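PDB 4JZ5: Gp26 from Listeria phage P40, which probably hydrolyses the glycan strands of Listeria cell-wall peptidoglycan as a family 25 glycosyl hydrolase endolysin. Local coordinates for residues 38-41 with 42-46; 121-125 with 126-130; 159-162 with 163-166. One frame throughout, in Å; residues are numbered along the deposited sequence.

Interaction 1 (38-41 with 42-46)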
loop_
_atom_site.group_PDB
_atom_site.type_symbol
_atom_site.label_atom_id
_atom_site.label_comp_id
_atom_site.label_asym_id
_atom_site.label_seq_id
_atom_site.Cartn_x
_atom_site.Cartn_y
_atom_site.Cartn_z
ATOM N N SER A 38 -8.343 -1.927 -17.649
ATOM C CA SER A 38 -9.141 -0.875 -18.262
ATOM C C SER A 38 -10.483 -0.701 -17.552
ATOM O O SER A 38 -11.049 0.402 -17.532
ATOM C CB SER A 38 -9.332 -1.139 -19.762
ATOM O OG SER A 38 -10.123 -2.284 -20.011
ATOM N N GLY A 39 -11.005 -1.798 -17.002
ATOM C CA GLY A 39 -12.255 -1.768 -16.258
ATOM C C GLY A 39 -12.182 -1.040 -14.925
ATOM O O GLY A 39 -13.218 -0.806 -14.301
ATOM N N LEU A 40 -10.980 -0.678 -14.490
ATOM C CA LEU A 40 -10.812 0.105 -13.272
ATOM C C LEU A 40 -10.909 1.610 -13.520
ATOM O O LEU A 40 -11.084 2.391 -12.584
ATOM C CB LEU A 40 -9.450 -0.170 -12.673
ATOM C CG LEU A 40 -9.111 -1.622 -12.352
ATOM C CD1 LEU A 40 -7.715 -1.719 -11.773
ATOM C CD2 LEU A 40 -10.118 -2.229 -11.381
ATOM N N LYS A 41 -10.793 2.025 -14.775
ATOM C CA LYS A 41 -10.600 3.435 -15.084
ATOM C C LYS A 41 -11.789 4.303 -14.725
ATOM O O LYS A 41 -11.613 5.455 -14.315
ATOM C CB LYS A 41 -10.234 3.589 -16.551
ATOM C CG LYS A 41 -8.842 3.091 -16.840
ATOM C CD LYS A 41 -7.775 4.117 -16.474
ATOM C CE LYS A 41 -7.733 5.295 -17.455
ATOM N NZ LYS A 41 -6.622 6.237 -17.165
ATOM N N GLU A 42 -12.999 3.771 -14.848
ATOM C CA GLU A 42 -14.183 4.575 -14.596
ATOM C C GLU A 42 -14.273 5.062 -13.154
ATOM O O GLU A 42 -14.558 6.240 -12.913
ATOM C CB GLU A 42 -15.441 3.788 -14.957
ATOM C CG GLU A 42 -16.714 4.597 -14.819
ATOM C CD GLU A 42 -17.931 3.875 -15.354
ATOM O OE1 GLU A 42 -19.008 4.505 -15.407
ATOM O OE2 GLU A 42 -17.814 2.684 -15.714
ATOM N N ASP A 43 -14.063 4.163 -12.200
ATOM C CA ASP A 43 -14.359 4.468 -10.797
ATOM C C ASP A 43 -13.155 4.556 -9.869
ATOM O O ASP A 43 -13.280 5.101 -8.774
ATOM C CB ASP A 43 -15.311 3.419 -10.204
ATOM C CG ASP A 43 -16.688 3.443 -10.834
ATOM O OD1 ASP A 43 -17.070 4.490 -11.376
ATOM O OD2 ASP A 43 -17.386 2.411 -10.761
ATOM N N VAL A 44 -12.021 4.012 -10.281
ATOM C CA VAL A 44 -10.879 3.878 -9.385
ATOM C C VAL A 44 -9.885 4.989 -9.637
ATOM O O VAL A 44 -9.464 5.195 -10.776
ATOM C CB VAL A 44 -10.195 2.520 -9.575
ATOM C CG1 VAL A 44 -8.943 2.423 -8.708
ATOM C CG2 VAL A 44 -11.162 1.380 -9.262
ATOM N N GLY A 45 -9.504 5.715 -8.584
ATOM C CA GLY A 45 -8.593 6.837 -8.733
ATOM C C GLY A 45 -7.111 6.526 -8.608
ATOM O O GLY A 45 -6.272 7.298 -9.062
ATOM N N PHE A 46 -6.790 5.425 -7.937
ATOM C CA PHE A 46 -5.410 5.043 -7.663
ATOM C C PHE A 46 -5.410 3.574 -7.257
ATOM O O PHE A 46 -6.389 3.075 -6.705
ATOM C CB PHE A 46 -4.856 5.885 -6.504
ATOM C CG PHE A 46 -3.359 5.822 -6.335
ATOM C CD1 PHE A 46 -2.539 6.570 -7.161
ATOM C CD2 PHE A 46 -2.767 5.069 -5.345
ATOM C CE1 PHE A 46 -1.151 6.543 -7.022
ATOM C CE2 PHE A 46 -1.376 5.054 -5.200
ATOM C CZ PHE A 46 -0.576 5.800 -6.032
HETATM O O HOH W 1 -13.489 1.566 -16.677
HETATM O O HOH W 2 -14.258 1.246 -12.677
HETATM O O HOH W 3 -9.234 6.351 -13.232
#

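Interaction 2 (121-125 with 126-130)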
loop_
_atom_site.group_PDB
_atom_site.type_symbol
_atom_site.label_atom_id
_atom_site.label_comp_id
_atom_site.label_asym_id
_atom_site.label_seq_id
_atom_site.Cartn_x
_atom_site.Cartn_y
_atom_site.Cartn_z
ATOM N N VAL A 121 4.917 -8.849 13.711
ATOM C CA VAL A 121 6.243 -8.562 14.237
ATOM C C VAL A 121 7.139 -9.786 14.150
ATOM O O VAL A 121 6.798 -10.845 14.670
ATOM C CB VAL A 121 6.177 -8.085 15.694
ATOM C CG1 VAL A 121 7.572 -7.748 16.195
ATOM C CG2 VAL A 121 5.246 -6.880 15.819
ATOM N N LYS A 122 8.258 -9.647 13.451
ATOM C CA LYS A 122 9.239 -10.718 13.307
ATOM C C LYS A 122 10.578 -10.294 13.914
ATOM O O LYS A 122 11.591 -10.983 13.762
ATOM C CB LYS A 122 9.439 -11.101 11.837
ATOM C CG LYS A 122 8.163 -11.568 11.123
ATOM C CD LYS A 122 7.525 -12.809 11.757
ATOM C CE LYS A 122 8.319 -14.091 11.515
ATOM N NZ LYS A 122 8.355 -14.488 10.085
ATOM N N LEU A 123 10.598 -9.160 14.604
ATOM C CA LEU A 123 11.843 -8.648 15.168
ATOM C C LEU A 123 12.450 -9.650 16.131
ATOM O O LEU A 123 11.759 -10.165 17.009
ATOM C CB LEU A 123 11.592 -7.349 15.934
ATOM C CG LEU A 123 11.092 -6.154 15.135
ATOM C CD1 LEU A 123 10.841 -4.976 16.074
ATOM C CD2 LEU A 123 12.075 -5.775 14.043
ATOM N N LYS A 124 13.747 -9.916 16.001
ATOM C CA LYS A 124 14.437 -10.765 16.968
ATOM C C LYS A 124 14.609 -10.027 18.297
ATOM O O LYS A 124 14.676 -10.633 19.365
ATOM C CB LYS A 124 15.799 -11.223 16.443
ATOM C CG LYS A 124 15.749 -12.085 15.190
ATOM C CD LYS A 124 15.038 -13.399 15.417
ATOM C CE LYS A 124 15.148 -14.304 14.196
ATOM N NZ LYS A 124 14.257 -15.483 14.323
ATOM N N SER A 125 14.697 -8.712 18.203
ATOM C CA SER A 125 14.698 -7.825 19.351
ATOM C C SER A 125 14.454 -6.443 18.784
ATOM O O SER A 125 14.474 -6.262 17.562
ATOM C CB SER A 125 16.039 -7.878 20.081
ATOM O OG SER A 125 17.084 -7.425 19.244
ATOM N N GLY A 126 14.235 -5.471 19.664
ATOM C CA GLY A 126 14.109 -4.098 19.235
ATOM C C GLY A 126 12.693 -3.567 19.230
ATOM O O GLY A 126 11.754 -4.240 19.664
ATOM N N ASN A 127 12.567 -2.329 18.759
ATOM C CA ASN A 127 11.338 -1.552 18.900
ATOM C C ASN A 127 10.677 -1.355 17.535
ATOM O O ASN A 127 11.340 -0.994 16.560
ATOM C CB ASN A 127 11.714 -0.223 19.579
ATOM C CG ASN A 127 10.590 0.777 19.612
ATOM O OD1 ASN A 127 10.515 1.653 18.739
ATOM N ND2 ASN A 127 9.723 0.682 20.615
ATOM N N VAL A 128 9.369 -1.605 17.442
ATOM C CA VAL A 128 8.669 -1.532 16.174
ATOM C C VAL A 128 8.760 -0.132 15.550
ATOM O O VAL A 128 9.011 -0.025 14.353
ATOM C CB VAL A 128 7.208 -2.005 16.325
ATOM C CG1 VAL A 128 6.361 -1.569 15.140
ATOM C CG2 VAL A 128 7.170 -3.528 16.499
ATOM N N VAL A 129 8.515 0.914 16.329
ATOM C CA VAL A 129 8.618 2.265 15.791
ATOM C C VAL A 129 9.983 2.507 15.169
ATOM O O VAL A 129 10.087 2.982 14.034
ATOM C CB VAL A 129 8.306 3.307 16.869
ATOM C CG1 VAL A 129 8.776 4.709 16.459
ATOM C CG2 VAL A 129 6.829 3.299 17.202
ATOM N N ASN A 130 11.034 2.176 15.904
ATOM C CA ASN A 130 12.362 2.481 15.419
ATOM C C ASN A 130 12.682 1.711 14.142
ATOM O O ASN A 130 13.279 2.267 13.215
ATOM C CB ASN A 130 13.419 2.184 16.474
ATOM C CG ASN A 130 13.411 3.177 17.626
ATOM O OD1 ASN A 130 12.750 4.216 17.579
ATOM N ND2 ASN A 130 14.152 2.851 18.671
#

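Interaction 3 (159-162 with 163-166)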
loop_
_atom_site.group_PDB
_atom_site.type_symbol
_atom_site.label_atom_id
_atom_site.label_comp_id
_atom_site.label_asym_id
_atom_site.label_seq_id
_atom_site.Cartn_x
_atom_site.Cartn_y
_atom_site.Cartn_z
ATOM N N HIS A 159 1.122 -0.507 18.885
ATOM C CA HIS A 159 2.553 -0.506 18.597
ATOM C C HIS A 159 3.131 0.888 18.449
ATOM O O HIS A 159 4.271 1.044 18.006
ATOM C CB HIS A 159 2.861 -1.368 17.380
ATOM C CG HIS A 159 2.564 -2.813 17.608
ATOM N ND1 HIS A 159 1.285 -3.320 17.576
ATOM C CD2 HIS A 159 3.370 -3.844 17.964
ATOM C CE1 HIS A 159 1.319 -4.610 17.870
ATOM N NE2 HIS A 159 2.576 -4.954 18.097
ATOM N N ASP A 160 2.363 1.897 18.845
ATOM C CA ASP A 160 2.840 3.284 18.874
ATOM C C ASP A 160 3.169 3.819 17.496
ATOM O O ASP A 160 4.039 4.675 17.379
ATOM C CB ASP A 160 4.116 3.422 19.723
ATOM C CG ASP A 160 3.850 3.506 21.185
ATOM O OD1 ASP A 160 2.677 3.633 21.585
ATOM O OD2 ASP A 160 4.843 3.474 21.938
ATOM N N LEU A 161 2.483 3.358 16.461
ATOM C CA LEU A 161 2.857 3.780 15.119
ATOM C C LEU A 161 2.677 5.278 14.866
ATOM O O LEU A 161 3.257 5.800 13.923
ATOM C CB LEU A 161 2.129 2.953 14.047
ATOM C CG LEU A 161 2.458 1.452 14.034
ATOM C CD1 LEU A 161 1.852 0.806 12.793
ATOM C CD2 LEU A 161 3.952 1.172 14.115
ATOM N N ASP A 162 1.916 5.984 15.707
ATOM C CA ASP A 162 1.861 7.441 15.613
ATOM C C ASP A 162 3.253 8.075 15.710
ATOM O O ASP A 162 3.465 9.194 15.227
ATOM C CB ASP A 162 0.963 8.042 16.702
ATOM C CG ASP A 162 -0.517 7.915 16.388
ATOM O OD1 ASP A 162 -0.865 7.644 15.232
ATOM O OD2 ASP A 162 -1.335 8.138 17.317
ATOM N N LYS A 163 4.194 7.379 16.347
ATOM C CA LYS A 163 5.538 7.916 16.530
ATOM C C LYS A 163 6.429 7.783 15.298
ATOM O O LYS A 163 7.513 8.358 15.266
ATOM C CB LYS A 163 6.205 7.238 17.713
ATOM C CG LYS A 163 5.519 7.552 19.032
ATOM C CD LYS A 163 6.211 6.868 20.184
ATOM C CE LYS A 163 5.569 7.225 21.510
ATOM N NZ LYS A 163 6.341 6.667 22.656
ATOM N N VAL A 164 5.995 7.033 14.293
ATOM C CA VAL A 164 6.746 6.936 13.045
ATOM C C VAL A 164 6.507 8.180 12.198
ATOM O O VAL A 164 5.377 8.647 12.091
ATOM C CB VAL A 164 6.351 5.671 12.262
ATOM C CG1 VAL A 164 7.177 5.543 10.997
ATOM C CG2 VAL A 164 6.538 4.427 13.121
ATOM N N LYS A 165 7.574 8.724 11.622
ATOM C CA LYS A 165 7.482 9.869 10.719
ATOM C C LYS A 165 7.476 9.381 9.286
ATOM O O LYS A 165 8.404 8.687 8.854
ATOM C CB LYS A 165 8.674 10.790 10.939
ATOM C CG LYS A 165 8.759 11.317 12.348
ATOM C CD LYS A 165 10.043 12.108 12.560
ATOM C CE LYS A 165 10.059 12.813 13.910
ATOM N NZ LYS A 165 10.008 11.856 15.046
ATOM N N HIS A 166 6.426 9.712 8.549
ATOM C CA HIS A 166 6.272 9.218 7.182
ATOM C C HIS A 166 5.257 10.102 6.474
ATOM O O HIS A 166 4.744 11.068 7.043
ATOM C CB HIS A 166 5.803 7.765 7.180
ATOM C CG HIS A 166 4.502 7.595 7.867
ATOM N ND1 HIS A 166 3.305 7.808 7.232
ATOM C CD2 HIS A 166 4.216 7.368 9.167
ATOM C CE1 HIS A 166 2.330 7.684 8.109
ATOM N NE2 HIS A 166 2.854 7.403 9.289
HETATM O O HOH W 4 2.728 7.728 12.111
#

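Interaction 1 (38-41 with 42-46)
Leu40 and Val44 meet across a single turn of helix-like backbone in the loop that joins strand 25-28 to strand 46-53 of the glycosyl hydrolase family 25 fold. The bond that closes the turn runs from Val44 N to Leu40 O, at 3.0 Å with an N-H...O angle of 149°. Residues 38-41 have helical backbone angles but lack a regular series of such bonds; the Lys41 N to Ser38 O bond, at 3.2 Å, spans only three residues.

On the packed side, side-chain carbons meet each other and the Leu40 carbonyl. Val44 turns its CB towards Leu40, and that atom comes within 3.1 Å of Leu40 O, the acceptor of the turn bond. With CG1 anti to its own backbone N (chi1 176°), Val44 places CG2 beside that N, where it meets Leu40 CB at 4.1 Å. Both side chains also rest on Leu26 of strand 25-28, and Leu40 reaches Met74 and Ala202 as well, so this face is buried.

The opposite character belongs to the polar backbone, where water stands in for direct bonds. One water takes the N-H of Glu42 and donates to Ser38 O, and a second does the same between Asp43 N and Gly39 O, each linking residues four apart where a helix would bond directly. Glu42, exposed, has an extended chain leading away from the turn. Lys41 also leaves it, through bends at chi2 and chi3, and its NZ is hydrogen-bonded to Val72 O. A third water donates to two carbonyls at once, lying 2.8 Å from Lys41 O and 2.7 Å from Val44 O.

Interaction 2 (121-125 with 126-130)
A capped helix start and the loop leading into it form this contact: residues 121-127 curve back so that Val121 and Leu123 face Val128, the first residue of helix 128-143. Asn127 is the N-cap. Its OD1 accepts from Asn130 N at 2.9 Å with an N-H...O angle of 154°, and the donor lies 20° from the carbonyl plane, so an N-H of the first turn is satisfied by the side chain.

Packing across the loop is carried by methyl groups. In Val128, CG1 is anti to the backbone N (chi1 164°), so CG2 lies beside that N, facing the loop, and meets Val121 CG2 at 3.9 Å and Leu123 CD1 at 4.0 Å. The two valines approach at a slant. Leu123 uses the same CD1 against the incoming backbone, 3.8 Å from Gly126 O and 3.9 Å from Asn127 C, on the inner side of the bend. Gly126, at positive phi, makes the turn at a place where a CB would run into Ser125 O.

The contact lies at the surface, between the end of strand 114-117 and helix 128-143. Leu123 also touches Phe84, Lys124 shares a backbone hydrogen bond with Glu85, both in the loop preceding helix 87-106, and Val128 packs on Tyr118, just beyond strand 114-117.

Interaction 3 (159-162 with 163-166)
Lys163 runs alongside Asp160, the two side chains pointing the same way, so that its CD passes Asp160 CB at 4.1 Å before the charges meet. Beyond CG the lysine chain is extended, which carries NZ to 3.6 Å from Asp160 OD2, a salt bridge at the long end of the range. Beneath it the backbone is joined directly: Lys163 N donates to Asp160 O at 2.9 Å with an N-H...O angle of 165°. Val164 N donates to Leu161 O at 3.0 Å, and these successive three-residue bonds define a short 3-10 turn.

The turn follows a Schellman motif that closes helix 153-158, with Asp160 as its C-prime residue at positive phi (64°). On the buried side Leu161 CD2 and Val164 CG2 approach to 4.3 Å; both residues pack on helix 128-143 and on Leu149 of strand 147-152. Asp162 OD1 accepts a hydrogen bond from Trp156 NE1 of helix 153-158 and forms a salt bridge with Arg169.

One water donates to Leu161 O and Val164 O and is hydrogen-bonded to His166 NE2, 2.8 Å away. Leu161 O thus receives both an N-H and a water proton. The chemistry is consistent with a turn held by its two backbone bonds and the shared water, the long, exposed ion pair probably adding little.

The three contacts come in series along the chain, all at or beside the connections between helices and strands of the family 25 domain. Interaction 1 leads into strand 46-53, interaction 2 joins strand 114-117 to helix 128-143, and interaction 3 joins helix 153-158 to strand 169-172; these strands belong to one mixed sheet. Interaction 1 stands apart across the centre of the chain, its centre about 37 Å from that of interaction 2 and about 31 Å from that of interaction 3. Interactions 2 and 3, with centres about 13 Å apart, touch: Val128 CG1 meets Leu161 CD2 at 3.8 Å and Val129 CG1 meets Lys163 CB at 3.8 Å. The start of helix 128-143 therefore packs directly against the turn after helix 153-158.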